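Local coordinates for periplasmic binding protein/LacI transcriptional regulator (Shewanella sp. ANA-3, PDB 5OCP) that binds L-arabinofuranose and probably delivers it to an arabinose ABC transporter, as sugar-binding proteins of this class do, at residues A[78-90]-A[96-108]. Residues are numbered along the deposited sequence; the frame is centred on the assembly and turned at random.
With AHR (alpha-L-arabinofuranose), chain I; FUB (beta-L-arabinofuranose), chain J.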
loop_
_atom_site.group_PDB
_atom_site.type_symbol
_atom_site.label_atom_id
_atom_site.label_comp_id
_atom_site.label_asym_id
_atom_site.label_seq_id
_atom_site.Cartn_x
_atom_site.Cartn_y
_atom_site.Cartn_z
ATOM N N LYS A 78 -24.640 3.698 9.483
ATOM C CA LYS A 78 -25.708 4.065 8.631
ATOM C C LYS A 78 -26.925 4.514 9.473
ATOM O O LYS A 78 -27.537 5.547 9.220
ATOM C CB LYS A 78 -26.079 2.930 7.713
ATOM C CG LYS A 78 -27.090 3.407 6.664
ATOM C CD LYS A 78 -27.284 2.316 5.608
ATOM C CE LYS A 78 -28.363 2.682 4.576
ATOM N NZ LYS A 78 -27.780 3.515 3.482
ATOM N N ARG A 79 -27.210 3.757 10.478
ATOM C CA ARG A 79 -28.313 4.089 11.444
ATOM C C ARG A 79 -28.066 5.396 12.138
ATOM O O ARG A 79 -28.982 6.161 12.318
ATOM C CB ARG A 79 -28.500 2.947 12.438
ATOM C CG ARG A 79 -29.148 1.708 11.835
ATOM C CD ARG A 79 -29.529 0.657 12.899
ATOM N NE ARG A 79 -28.381 -0.067 13.498
ATOM C CZ ARG A 79 -27.952 -1.307 13.189
ATOM N NH1 ARG A 79 -28.551 -2.072 12.269
ATOM N NH2 ARG A 79 -26.894 -1.808 13.822
ATOM N N ALA A 80 -26.791 5.699 12.422
ATOM C CA ALA A 80 -26.372 6.980 12.946
ATOM C C ALA A 80 -26.337 8.129 11.975
ATOM O O ALA A 80 -26.031 9.234 12.380
ATOM C CB ALA A 80 -25.002 6.822 13.603
ATOM N N LYS A 81 -26.606 7.851 10.689
ATOM C CA LYS A 81 -26.561 8.802 9.585
ATOM C C LYS A 81 -25.201 9.494 9.438
ATOM O O LYS A 81 -25.095 10.720 9.210
ATOM C CB LYS A 81 -27.690 9.804 9.734
ATOM C CG LYS A 81 -29.040 9.124 9.734
ATOM C CD LYS A 81 -30.119 10.196 9.879
ATOM C CE LYS A 81 -31.519 9.666 9.534
ATOM N NZ LYS A 81 -32.126 8.981 10.696
ATOM N N ILE A 82 -24.125 8.703 9.614
ATOM C CA ILE A 82 -22.757 9.231 9.460
ATOM C C ILE A 82 -22.170 8.598 8.190
ATOM O O ILE A 82 -22.151 7.390 8.110
ATOM C CB ILE A 82 -21.861 8.886 10.640
ATOM C CG1 ILE A 82 -22.449 9.459 11.953
ATOM C CG2 ILE A 82 -20.458 9.506 10.384
ATOM C CD1 ILE A 82 -21.733 9.067 13.225
ATOM N N PRO A 83 -21.825 9.434 7.199
ATOM C CA PRO A 83 -21.285 8.836 5.952
ATOM C C PRO A 83 -19.906 8.193 6.204
ATOM O O PRO A 83 -19.071 8.751 6.976
ATOM C CB PRO A 83 -21.176 10.051 5.040
ATOM C CG PRO A 83 -21.005 11.233 5.941
ATOM C CD PRO A 83 -21.862 10.902 7.115
ATOM N N VAL A 84 -19.633 7.128 5.461
ATOM C CA VAL A 84 -18.394 6.418 5.609
ATOM C C VAL A 84 -17.653 6.448 4.221
ATOM O O VAL A 84 -18.240 6.132 3.255
ATOM C CB VAL A 84 -18.640 4.989 6.038
ATOM C CG1 VAL A 84 -17.349 4.214 6.061
ATOM C CG2 VAL A 84 -19.251 4.941 7.426
ATOM N N VAL A 85 -16.375 6.825 4.213
ATOM C CA VAL A 85 -15.577 6.704 3.005
ATOM C C VAL A 85 -14.515 5.639 3.272
ATOM O O VAL A 85 -13.862 5.633 4.341
ATOM C CB VAL A 85 -14.923 7.984 2.697
ATOM C CG1 VAL A 85 -14.011 7.819 1.469
ATOM C CG2 VAL A 85 -15.989 9.058 2.438
ATOM N N ILE A 86 -14.375 4.716 2.315
ATOM C CA ILE A 86 -13.333 3.732 2.411
ATOM C C ILE A 86 -12.165 4.239 1.638
ATOM O O ILE A 86 -12.324 4.785 0.543
ATOM C CB ILE A 86 -13.825 2.401 1.777
ATOM C CG1 ILE A 86 -15.125 1.904 2.390
ATOM C CG2 ILE A 86 -12.752 1.317 1.835
ATOM C CD1 ILE A 86 -15.042 1.667 3.900
ATOM N N VAL A 87 -10.933 4.060 2.153
ATOM C CA VAL A 87 -9.730 4.469 1.475
ATOM C C VAL A 87 -8.690 3.321 1.497
ATOM O O VAL A 87 -8.665 2.504 2.395
ATOM C CB VAL A 87 -9.064 5.696 2.078
ATOM C CG1 VAL A 87 -9.993 6.904 1.899
ATOM C CG2 VAL A 87 -8.717 5.503 3.543
ATOM N N ASP A 88 -7.893 3.301 0.457
ATOM C CA ASP A 88 -6.698 2.445 0.372
ATOM C C ASP A 88 -7.146 1.046 0.052
ATOM O O ASP A 88 -7.351 0.745 -1.146
ATOM C CB ASP A 88 -5.789 2.668 1.599
ATOM C CG ASP A 88 -4.751 1.538 1.786
ATOM O OD1 ASP A 88 -4.328 0.927 0.758
ATOM O OD2 ASP A 88 -4.400 1.201 2.967
ATOM N N ARG A 89 -7.380 0.195 1.035
ATOM C CA ARG A 89 -7.847 -1.164 0.786
ATOM C C ARG A 89 -9.365 -1.187 0.594
ATOM O O ARG A 89 -10.014 -0.116 0.424
ATOM C CB ARG A 89 -7.344 -2.132 1.852
ATOM C CG ARG A 89 -5.831 -2.095 1.972
ATOM C CD ARG A 89 -5.329 -3.018 3.076
ATOM N NE ARG A 89 -3.841 -2.899 3.199
ATOM C CZ ARG A 89 -3.145 -3.453 4.199
ATOM N NH1 ARG A 89 -3.729 -4.125 5.176
ATOM N NH2 ARG A 89 -1.821 -3.228 4.295
ATOM N N ASN A 90 -9.880 -2.386 0.476
ATOM C CA ASN A 90 -11.319 -2.528 0.173
ATOM C C ASN A 90 -11.999 -3.327 1.264
ATOM O O ASN A 90 -11.414 -4.071 2.047
ATOM C CB ASN A 90 -11.558 -3.219 -1.187
ATOM C CG ASN A 90 -12.925 -2.908 -1.814
ATOM O OD1 ASN A 90 -13.651 -2.032 -1.355
ATOM N ND2 ASN A 90 -13.304 -3.704 -2.808
ATOM N N ASP A 96 -23.848 -1.701 -1.265
ATOM C CA ASP A 96 -23.022 -0.537 -1.424
ATOM C C ASP A 96 -23.563 0.787 -0.845
ATOM O O ASP A 96 -22.908 1.777 -0.897
ATOM C CB ASP A 96 -22.521 -0.429 -2.861
ATOM C CG ASP A 96 -21.576 -1.598 -3.257
ATOM O OD1 ASP A 96 -21.119 -2.374 -2.426
ATOM O OD2 ASP A 96 -21.299 -1.758 -4.446
ATOM N N SER A 97 -24.791 0.772 -0.302
ATOM C CA SER A 97 -25.306 1.897 0.384
ATOM C C SER A 97 -24.677 1.973 1.768
ATOM O O SER A 97 -24.893 2.920 2.445
ATOM C CB SER A 97 -26.811 1.844 0.515
ATOM O OG SER A 97 -27.188 0.863 1.403
ATOM N N LEU A 98 -23.907 0.969 2.164
ATOM C CA LEU A 98 -23.202 1.035 3.477
ATOM C C LEU A 98 -21.938 1.955 3.507
ATOM O O LEU A 98 -21.321 2.109 4.583
ATOM C CB LEU A 98 -22.900 -0.338 3.944
ATOM C CG LEU A 98 -24.060 -1.206 4.374
ATOM C CD1 LEU A 98 -23.545 -2.606 4.506
ATOM C CD2 LEU A 98 -24.679 -0.732 5.668
ATOM N N PHE A 99 -21.576 2.558 2.359
ATOM C CA PHE A 99 -20.536 3.520 2.285
ATOM C C PHE A 99 -20.867 4.583 1.207
ATOM O O PHE A 99 -21.687 4.354 0.272
ATOM C CB PHE A 99 -19.180 2.800 2.101
ATOM C CG PHE A 99 -19.037 2.112 0.788
ATOM C CD1 PHE A 99 -18.539 2.807 -0.317
ATOM C CD2 PHE A 99 -19.399 0.775 0.669
ATOM C CE1 PHE A 99 -18.437 2.170 -1.529
ATOM C CE2 PHE A 99 -19.360 0.137 -0.551
ATOM C CZ PHE A 99 -18.867 0.858 -1.666
ATOM N N LEU A 100 -20.284 5.730 1.345
ATOM C CA LEU A 100 -20.453 6.821 0.472
ATOM C C LEU A 100 -19.635 6.543 -0.798
ATOM O O LEU A 100 -20.160 6.603 -1.874
ATOM C CB LEU A 100 -20.035 8.113 1.165
ATOM C CG LEU A 100 -20.010 9.375 0.370
ATOM C CD1 LEU A 100 -21.372 9.708 -0.306
ATOM C CD2 LEU A 100 -19.557 10.565 1.125
ATOM N N THR A 101 -18.351 6.241 -0.632
ATOM C CA THR A 101 -17.484 5.960 -1.770
ATOM C C THR A 101 -16.126 5.428 -1.328
ATOM O O THR A 101 -15.801 5.430 -0.140
ATOM C CB THR A 101 -17.274 7.213 -2.641
ATOM O OG1 THR A 101 -16.620 6.845 -3.862
ATOM C CG2 THR A 101 -16.426 8.237 -1.904
ATOM N N ARG A 102 -15.335 4.971 -2.295
ATOM C CA ARG A 102 -14.009 4.436 -2.014
ATOM C C ARG A 102 -12.945 5.142 -2.848
ATOM O O ARG A 102 -13.066 5.245 -4.068
ATOM C CB ARG A 102 -13.972 2.929 -2.281
ATOM C CG ARG A 102 -12.571 2.341 -2.322
ATOM C CD ARG A 102 -12.605 0.826 -2.196
ATOM N NE ARG A 102 -11.266 0.257 -2.076
ATOM C CZ ARG A 102 -10.608 -0.320 -3.076
ATOM N NH1 ARG A 102 -11.165 -0.407 -4.276
ATOM N NH2 ARG A 102 -9.392 -0.811 -2.877
ATOM N N ILE A 103 -11.904 5.628 -2.180
ATOM C CA ILE A 103 -10.820 6.326 -2.852
ATOM C C ILE A 103 -9.636 5.376 -2.833
ATOM O O ILE A 103 -9.202 5.001 -1.776
ATOM C CB ILE A 103 -10.417 7.601 -2.152
ATOM C CG1 ILE A 103 -11.617 8.481 -1.816
ATOM C CG2 ILE A 103 -9.347 8.317 -2.966
ATOM C CD1 ILE A 103 -12.615 8.732 -2.963
ATOM N N ALA A 104 -9.164 4.913 -4.005
ATOM C CA ALA A 104 -8.147 3.899 -3.998
ATOM C C ALA A 104 -7.351 3.936 -5.312
ATOM O O ALA A 104 -7.853 4.414 -6.322
ATOM C CB ALA A 104 -8.748 2.537 -3.757
ATOM N N SER A 105 -6.162 3.373 -5.299
ATOM C CA SER A 105 -5.505 2.996 -6.546
ATOM C C SER A 105 -6.017 1.644 -6.992
ATOM O O SER A 105 -6.782 0.945 -6.274
ATOM C CB SER A 105 -3.976 2.947 -6.352
ATOM O OG SER A 105 -3.734 1.889 -5.401
ATOM N N ASP A 106 -5.704 1.300 -8.238
ATOM C CA ASP A 106 -6.029 -0.003 -8.796
ATOM C C ASP A 106 -4.803 -0.940 -8.557
ATOM O O ASP A 106 -3.823 -0.945 -9.292
ATOM C CB ASP A 106 -6.389 0.086 -10.267
ATOM C CG ASP A 106 -6.775 -1.286 -10.869
ATOM O OD1 ASP A 106 -6.464 -2.362 -10.297
ATOM O OD2 ASP A 106 -7.291 -1.263 -12.022
ATOM N N PHE A 107 -4.911 -1.712 -7.481
ATOM C CA PHE A 107 -3.837 -2.614 -7.087
ATOM C C PHE A 107 -3.519 -3.654 -8.159
ATOM O O PHE A 107 -2.371 -4.014 -8.323
ATOM C CB PHE A 107 -4.209 -3.360 -5.784
ATOM C CG PHE A 107 -4.401 -2.490 -4.598
ATOM C CD1 PHE A 107 -3.337 -1.726 -4.104
ATOM C CD2 PHE A 107 -5.580 -2.525 -3.887
ATOM C CE1 PHE A 107 -3.478 -0.965 -2.968
ATOM C CE2 PHE A 107 -5.747 -1.765 -2.739
ATOM C CZ PHE A 107 -4.705 -0.957 -2.303
ATOM N N SER A 108 -4.554 -4.160 -8.876
ATOM C CA SER A 108 -4.313 -5.126 -10.000
ATOM C C SER A 108 -3.529 -4.478 -11.116
ATOM O O SER A 108 -2.579 -5.065 -11.611
ATOM C CB SER A 108 -5.632 -5.683 -10.576
ATOM O OG SER A 108 -6.287 -6.381 -9.577
HETATM O O5 AHR I . -2.611 -0.900 1.334
HETATM C C5 AHR I . -1.416 -0.357 0.863
HETATM C C4 AHR I . -0.242 -1.222 1.282
HETATM O O4 AHR I . -0.240 -1.439 2.673
HETATM C C3 AHR I . 1.106 -0.583 0.897
HETATM O O3 AHR I . 1.397 -0.920 -0.420
HETATM C C2 AHR I . 1.990 -1.200 1.968
HETATM O O2 AHR I . 3.196 -0.542 2.223
HETATM C C1 AHR I . 1.059 -1.074 3.161
HETATM O O1 AHR I . 1.439 -1.943 4.102
HETATM O O5 FUB J . -2.609 -0.899 1.333
HETATM C C5 FUB J . -1.412 -0.358 0.869
HETATM C C4 FUB J . -0.237 -1.223 1.294
HETATM O O4 FUB J . -0.236 -1.460 2.681
HETATM C C3 FUB J . 1.110 -0.586 0.917
HETATM O O3 FUB J . 1.392 -0.909 -0.409
HETATM C C2 FUB J . 2.020 -1.255 1.942
HETATM O O2 FUB J . 3.205 -0.547 2.219
HETATM C C1 FUB J . 1.123 -1.514 3.153
HETATM O O1 FUB J . 1.273 -0.473 3.986
HETATM O O HOH W 1 -5.338 2.034 -2.827
#
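Ile86 N gives a hydrogen bond to Thr101 O (2.9 Å) and Ile86 O receives Ile103 N, the parallel pairing of strands 84-87 and 101-104; just beyond the strands, Leu100 N bonds to Val84 O and Asp88 N to Ile103 O. Val85, Val87 and Ile103 point to one face of the sheet, Ile86 and Arg102 to the other. Val85 CG1 meets Ile103 CG1 at 4.1 Å and Val87 CG1 lies against Ile103 CB, branched residues suited to a buried strand, whereas the Ile86 side chain crosses that of Phe99 at about a right angle, CG1 nearest Phe99 CB. The strands are neighbours in the six-stranded parallel sheet of one lobe of a periplasmic binding protein, their C-terminal ends opening onto the sugar cleft. There Arg102, extended from CG to NE, holds the backbone of Asp88 and Arg89. Its NE gives a nearly straight bond to Arg89 O (2.8 Å, 164°), from above the carbonyl plane, and NH2 a weak one to Asp88 O. Asn90 lays CB and its amide over one guanidinium face, planes 27° apart; the small methyl of Ala104 packs 3.4 Å over the centre of the other. Water 1 ties Asp88 O to Ser105 N. Arg89 donates from NE to O5 (3.0 Å) and from NH2 to O4 (2.9 Å) of either arabinofuranose anomer, its NH1 bonding Val65 O, while Asp88 OD1 lies 2.6 Å from O5 and OD2 pairs with Arg15. At the far end, Lys78 NZ hydrogen-bonds to Ser97 O.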